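Bacterial transferase hexapeptide (Three repeats) family protein (Acinetobacter baumannii, PDB 4M9C) is an acetyltransferase of UDP-N,N'-diacetylbacillosamine biosynthesis, probably transferring an acetyl group to the amino group of a UDP-linked sugar. Local coordinates at residues 53-67 against 82-94. Numbering follows the deposited sequence.
Sequences YLDFISKPADHKAVT and LLEKDGVQHLAVQ
Ala65 and Val66 pair in parallel with Gln89 and His90, closing the beta-alpha-beta unit of the Rossmann-like N-terminal domain: strand 63-68, helix 73-85, then edge strand 89-90. Gln89 N donates to Lys64 O, Val66 N to Gln89 O at 2.9 Å, and Leu91 N to Val66 O. Where the two strands meet, a water donates to Val66 O at 2.7 Å and joins it to His90 ND1. The tight part lies on the Val66 face, where Val66 CG2 meets Val88 CG1 at 3.8 Å and Val66 CG1 touches Leu83 CD1. On the Ala65 face, the CB of that alanine packs against Leu91 CD2 at 3.6 Å.

Helix 53-58 meets the end of helix 73-85 through Tyr53, whose CG stands anti to the backbone N (chi1 180°), sending the ring across to the other helix. Leu82 CD2 makes a CH-pi contact over one face, 4.0 Å from the centroid, while Ile57 CG1 lies over the opposite face, offset toward the rim, and Leu83 CD2 abuts the edge at CE2. A Schellman motif with Gly87 at C-prime ends helix 73-85.

The solvent side is formed by Asp86 and, on the Ala65 face, Gln89, both exposed. Asp86 is tied down by Tyr53 OH, which donates to Asp86 OD2 at 2.8 Å, reaching its anti side 34° out of the carboxylate plane.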
loop_
_atom_site.group_PDB
_atom_site.type_symbol
_atom_site.label_atom_id
_atom_site.label_comp_id
_atom_site.label_asym_id
_atom_site.label_seq_id
_atom_site.Cartn_x
_atom_site.Cartn_y
_atom_site.Cartn_z
ATOM N N TYR A 53 -33.634 4.026 10.345
ATOM C CA TYR A 53 -33.772 4.891 9.185
ATOM C C TYR A 53 -34.921 5.880 9.386
ATOM O O TYR A 53 -34.767 7.074 9.138
ATOM C CB TYR A 53 -33.962 4.082 7.905
ATOM C CG TYR A 53 -34.120 4.947 6.684
ATOM C CD1 TYR A 53 -35.343 5.056 6.039
ATOM C CD2 TYR A 53 -33.050 5.668 6.184
ATOM C CE1 TYR A 53 -35.490 5.853 4.921
ATOM C CE2 TYR A 53 -33.190 6.472 5.072
ATOM C CZ TYR A 53 -34.407 6.557 4.443
ATOM O OH TYR A 53 -34.542 7.353 3.336
ATOM N N LEU A 54 -36.063 5.382 9.858
ATOM C CA LEU A 54 -37.227 6.236 10.075
ATOM C C LEU A 54 -36.923 7.379 11.020
ATOM O O LEU A 54 -37.307 8.511 10.754
ATOM C CB LEU A 54 -38.429 5.430 10.585
ATOM C CG LEU A 54 -39.159 4.681 9.467
ATOM C CD1 LEU A 54 -40.106 3.609 10.016
ATOM C CD2 LEU A 54 -39.894 5.672 8.570
ATOM N N ASP A 55 -36.237 7.090 12.124
ATOM C CA ASP A 55 -35.892 8.141 13.081
ATOM C C ASP A 55 -34.915 9.150 12.482
ATOM O O ASP A 55 -35.048 10.353 12.696
ATOM C CB ASP A 55 -35.357 7.553 14.390
ATOM C CG ASP A 55 -36.455 6.882 15.212
ATOM O OD1 ASP A 55 -37.590 7.418 15.246
ATOM O OD2 ASP A 55 -36.193 5.813 15.809
ATOM N N PHE A 56 -33.948 8.662 11.712
ATOM C CA PHE A 56 -33.030 9.564 11.032
ATOM C C PHE A 56 -33.812 10.507 10.125
ATOM O O PHE A 56 -33.646 11.717 10.188
ATOM C CB PHE A 56 -31.996 8.783 10.210
ATOM C CG PHE A 56 -31.114 9.661 9.359
ATOM C CD1 PHE A 56 -31.410 9.878 8.022
ATOM C CD2 PHE A 56 -30.002 10.276 9.903
ATOM C CE1 PHE A 56 -30.602 10.680 7.232
ATOM C CE2 PHE A 56 -29.180 11.077 9.121
ATOM C CZ PHE A 56 -29.484 11.282 7.784
ATOM N N ILE A 57 -34.668 9.941 9.281
ATOM C CA ILE A 57 -35.462 10.737 8.355
ATOM C C ILE A 57 -36.374 11.716 9.099
ATOM O O ILE A 57 -36.653 12.812 8.612
ATOM C CB ILE A 57 -36.327 9.838 7.453
ATOM C CG1 ILE A 57 -35.451 9.067 6.464
ATOM C CG2 ILE A 57 -37.354 10.668 6.707
ATOM C CD1 ILE A 57 -34.685 9.954 5.508
ATOM N N SER A 58 -36.839 11.320 10.283
ATOM C CA SER A 58 -37.800 12.137 11.018
ATOM C C SER A 58 -37.147 13.328 11.726
ATOM O O SER A 58 -37.842 14.250 12.157
ATOM C CB SER A 58 -38.597 11.285 12.016
ATOM O OG SER A 58 -37.841 11.007 13.184
ATOM N N LYS A 59 -35.817 13.323 11.835
ATOM C CA LYS A 59 -35.131 14.412 12.525
ATOM C C LYS A 59 -35.531 15.769 11.958
ATOM O O LYS A 59 -35.787 15.898 10.757
ATOM C CB LYS A 59 -33.608 14.261 12.448
ATOM C CG LYS A 59 -33.042 13.108 13.249
ATOM C CD LYS A 59 -33.138 13.369 14.737
ATOM C CE LYS A 59 -32.687 12.153 15.537
ATOM N NZ LYS A 59 -32.939 12.313 17.000
ATOM N N PRO A 60 -35.592 16.788 12.826
ATOM C CA PRO A 60 -35.785 18.151 12.337
ATOM C C PRO A 60 -34.437 18.622 11.828
ATOM O O PRO A 60 -33.477 18.709 12.598
ATOM C CB PRO A 60 -36.163 18.913 13.598
ATOM C CG PRO A 60 -35.401 18.205 14.684
ATOM C CD PRO A 60 -35.397 16.743 14.286
ATOM N N ALA A 61 -34.351 18.885 10.535
ATOM C CA ALA A 61 -33.099 19.308 9.940
ATOM C C ALA A 61 -33.372 19.648 8.498
ATOM O O ALA A 61 -33.825 18.800 7.729
ATOM C CB ALA A 61 -32.056 18.210 10.037
ATOM N N ASP A 62 -33.108 20.901 8.143
ATOM C CA ASP A 62 -33.322 21.369 6.785
ATOM C C ASP A 62 -32.737 20.372 5.794
ATOM O O ASP A 62 -33.409 19.950 4.850
ATOM C CB ASP A 62 -32.675 22.742 6.592
ATOM N N HIS A 63 -31.488 19.980 6.029
ATOM C CA HIS A 63 -30.782 19.127 5.082
ATOM C C HIS A 63 -30.256 17.849 5.720
ATOM O O HIS A 63 -29.711 17.868 6.824
ATOM C CB HIS A 63 -29.647 19.909 4.422
ATOM C CG HIS A 63 -30.115 21.131 3.698
ATOM N ND1 HIS A 63 -30.139 22.378 4.282
ATOM C CD2 HIS A 63 -30.600 21.293 2.443
ATOM C CE1 HIS A 63 -30.604 23.259 3.414
ATOM N NE2 HIS A 63 -30.891 22.627 2.291
ATOM N N LYS A 64 -30.450 16.736 5.022
ATOM C CA LYS A 64 -29.928 15.455 5.468
ATOM C C LYS A 64 -29.042 14.856 4.369
ATOM O O LYS A 64 -29.384 14.906 3.186
ATOM C CB LYS A 64 -31.066 14.495 5.839
ATOM C CG LYS A 64 -32.039 15.032 6.905
ATOM C CD LYS A 64 -32.933 13.936 7.438
ATOM C CE LYS A 64 -34.000 14.480 8.395
ATOM N NZ LYS A 64 -35.010 15.287 7.656
ATOM N N ALA A 65 -27.898 14.311 4.768
ATOM C CA ALA A 65 -26.959 13.697 3.831
ATOM C C ALA A 65 -26.420 12.392 4.414
ATOM O O ALA A 65 -26.276 12.245 5.633
ATOM C CB ALA A 65 -25.817 14.661 3.517
ATOM N N VAL A 66 -26.124 11.440 3.542
ATOM C CA VAL A 66 -25.703 10.129 4.004
ATOM C C VAL A 66 -24.528 9.587 3.189
ATOM O O VAL A 66 -24.465 9.768 1.975
ATOM C CB VAL A 66 -26.881 9.135 3.949
ATOM C CG1 VAL A 66 -26.387 7.683 3.997
ATOM C CG2 VAL A 66 -27.875 9.420 5.078
ATOM N N THR A 67 -23.593 8.941 3.874
ATOM C CA THR A 67 -22.629 8.076 3.209
ATOM C C THR A 67 -22.957 6.642 3.612
ATOM O O THR A 67 -23.148 6.338 4.794
ATOM C CB THR A 67 -21.154 8.433 3.563
ATOM O OG1 THR A 67 -20.275 7.443 3.013
ATOM C CG2 THR A 67 -20.960 8.464 5.071
ATOM N N LEU A 82 -34.016 3.583 -1.566
ATOM C CA LEU A 82 -34.679 4.054 -0.357
ATOM C C LEU A 82 -34.383 5.534 -0.073
ATOM O O LEU A 82 -35.296 6.303 0.223
ATOM C CB LEU A 82 -34.260 3.189 0.833
ATOM C CG LEU A 82 -35.030 3.379 2.137
ATOM C CD1 LEU A 82 -36.490 3.020 1.924
ATOM C CD2 LEU A 82 -34.420 2.539 3.251
ATOM N N LEU A 83 -33.111 5.931 -0.162
ATOM C CA LEU A 83 -32.713 7.313 0.140
ATOM C C LEU A 83 -33.250 8.318 -0.876
ATOM O O LEU A 83 -33.554 9.460 -0.527
ATOM C CB LEU A 83 -31.185 7.457 0.214
ATOM C CG LEU A 83 -30.391 6.799 1.345
ATOM C CD1 LEU A 83 -28.893 6.949 1.087
ATOM C CD2 LEU A 83 -30.759 7.383 2.681
ATOM N N GLU A 84 -33.348 7.906 -2.132
ATOM C CA GLU A 84 -33.863 8.797 -3.166
ATOM C C GLU A 84 -35.331 9.161 -2.900
ATOM O O GLU A 84 -35.728 10.312 -3.082
ATOM C CB GLU A 84 -33.681 8.183 -4.558
ATOM C CG GLU A 84 -32.214 7.966 -4.966
ATOM C CD GLU A 84 -31.557 9.225 -5.510
ATOM O OE1 GLU A 84 -32.274 10.227 -5.725
ATOM O OE2 GLU A 84 -30.324 9.213 -5.732
ATOM N N LYS A 85 -36.121 8.187 -2.449
ATOM C CA LYS A 85 -37.531 8.425 -2.114
ATOM C C LYS A 85 -37.705 9.590 -1.146
ATOM O O LYS A 85 -38.645 10.375 -1.273
ATOM C CB LYS A 85 -38.186 7.169 -1.515
ATOM C CG LYS A 85 -38.681 6.147 -2.539
ATOM N N ASP A 86 -36.804 9.692 -0.173
ATOM C CA ASP A 86 -36.897 10.736 0.845
ATOM C C ASP A 86 -36.048 11.951 0.491
ATOM O O ASP A 86 -35.917 12.883 1.291
ATOM C CB ASP A 86 -36.499 10.194 2.221
ATOM C CG ASP A 86 -37.509 9.199 2.777
ATOM O OD1 ASP A 86 -38.585 9.643 3.236
ATOM O OD2 ASP A 86 -37.223 7.979 2.772
ATOM N N GLY A 87 -35.475 11.938 -0.706
ATOM C CA GLY A 87 -34.660 13.045 -1.177
ATOM C C GLY A 87 -33.421 13.327 -0.342
ATOM O O GLY A 87 -33.006 14.475 -0.213
ATOM N N VAL A 88 -32.828 12.284 0.230
ATOM C CA VAL A 88 -31.598 12.442 1.001
ATOM C C VAL A 88 -30.399 12.587 0.060
ATOM O O VAL A 88 -30.311 11.923 -0.976
ATOM C CB VAL A 88 -31.367 11.255 1.966
ATOM C CG1 VAL A 88 -30.077 11.444 2.760
ATOM C CG2 VAL A 88 -32.552 11.098 2.899
ATOM N N GLN A 89 -29.479 13.462 0.433
ATOM C CA GLN A 89 -28.320 13.782 -0.389
ATOM C C GLN A 89 -27.207 12.749 -0.189
ATOM O O GLN A 89 -27.003 12.253 0.918
ATOM C CB GLN A 89 -27.838 15.185 -0.022
ATOM C CG GLN A 89 -26.485 15.591 -0.593
ATOM C CD GLN A 89 -26.069 16.987 -0.129
ATOM O OE1 GLN A 89 -24.902 17.376 -0.247
ATOM N NE2 GLN A 89 -27.029 17.745 0.404
ATOM N N HIS A 90 -26.508 12.409 -1.264
ATOM C CA HIS A 90 -25.427 11.437 -1.185
ATOM C C HIS A 90 -24.089 12.142 -1.045
ATOM O O HIS A 90 -23.767 13.026 -1.829
ATOM C CB HIS A 90 -25.393 10.586 -2.445
ATOM C CG HIS A 90 -26.657 9.829 -2.695
ATOM N ND1 HIS A 90 -27.083 8.802 -1.879
ATOM C CD2 HIS A 90 -27.583 9.942 -3.677
ATOM C CE1 HIS A 90 -28.220 8.317 -2.347
ATOM N NE2 HIS A 90 -28.544 8.991 -3.438
ATOM N N LEU A 91 -23.302 11.725 -0.063
ATOM C CA LEU A 91 -21.989 12.306 0.177
ATOM C C LEU A 91 -20.882 11.535 -0.535
ATOM O O LEU A 91 -20.957 10.311 -0.691
ATOM C CB LEU A 91 -21.696 12.309 1.674
ATOM C CG LEU A 91 -22.648 13.148 2.509
ATOM C CD1 LEU A 91 -22.406 12.889 3.975
ATOM C CD2 LEU A 91 -22.431 14.616 2.175
ATOM N N ALA A 92 -19.856 12.260 -0.961
ATOM C CA ALA A 92 -18.619 11.636 -1.416
ATOM C C ALA A 92 -17.600 11.775 -0.290
ATOM O O ALA A 92 -17.460 12.846 0.303
ATOM C CB ALA A 92 -18.109 12.311 -2.696
ATOM N N VAL A 93 -16.889 10.695 0.006
ATOM C CA VAL A 93 -15.950 10.697 1.115
ATOM C C VAL A 93 -14.608 10.178 0.620
ATOM O O VAL A 93 -14.550 9.112 0.013
ATOM C CB VAL A 93 -16.476 9.787 2.248
ATOM C CG1 VAL A 93 -15.465 9.662 3.375
ATOM C CG2 VAL A 93 -17.786 10.327 2.776
ATOM N N GLN A 94 -13.542 10.945 0.842
ATOM C CA GLN A 94 -12.188 10.483 0.560
ATOM C C GLN A 94 -11.414 10.455 1.860
ATOM O O GLN A 94 -11.918 10.837 2.911
ATOM C CB GLN A 94 -11.440 11.437 -0.381
ATOM C CG GLN A 94 -12.148 11.789 -1.655
ATOM C CD GLN A 94 -13.074 12.976 -1.486
ATOM O OE1 GLN A 94 -14.223 12.940 -1.935
ATOM N NE2 GLN A 94 -12.575 14.044 -0.848
HETATM O O HOH W 1 -25.154 8.016 0.013
HETATM O O HOH W 2 -19.963 7.992 0.411
#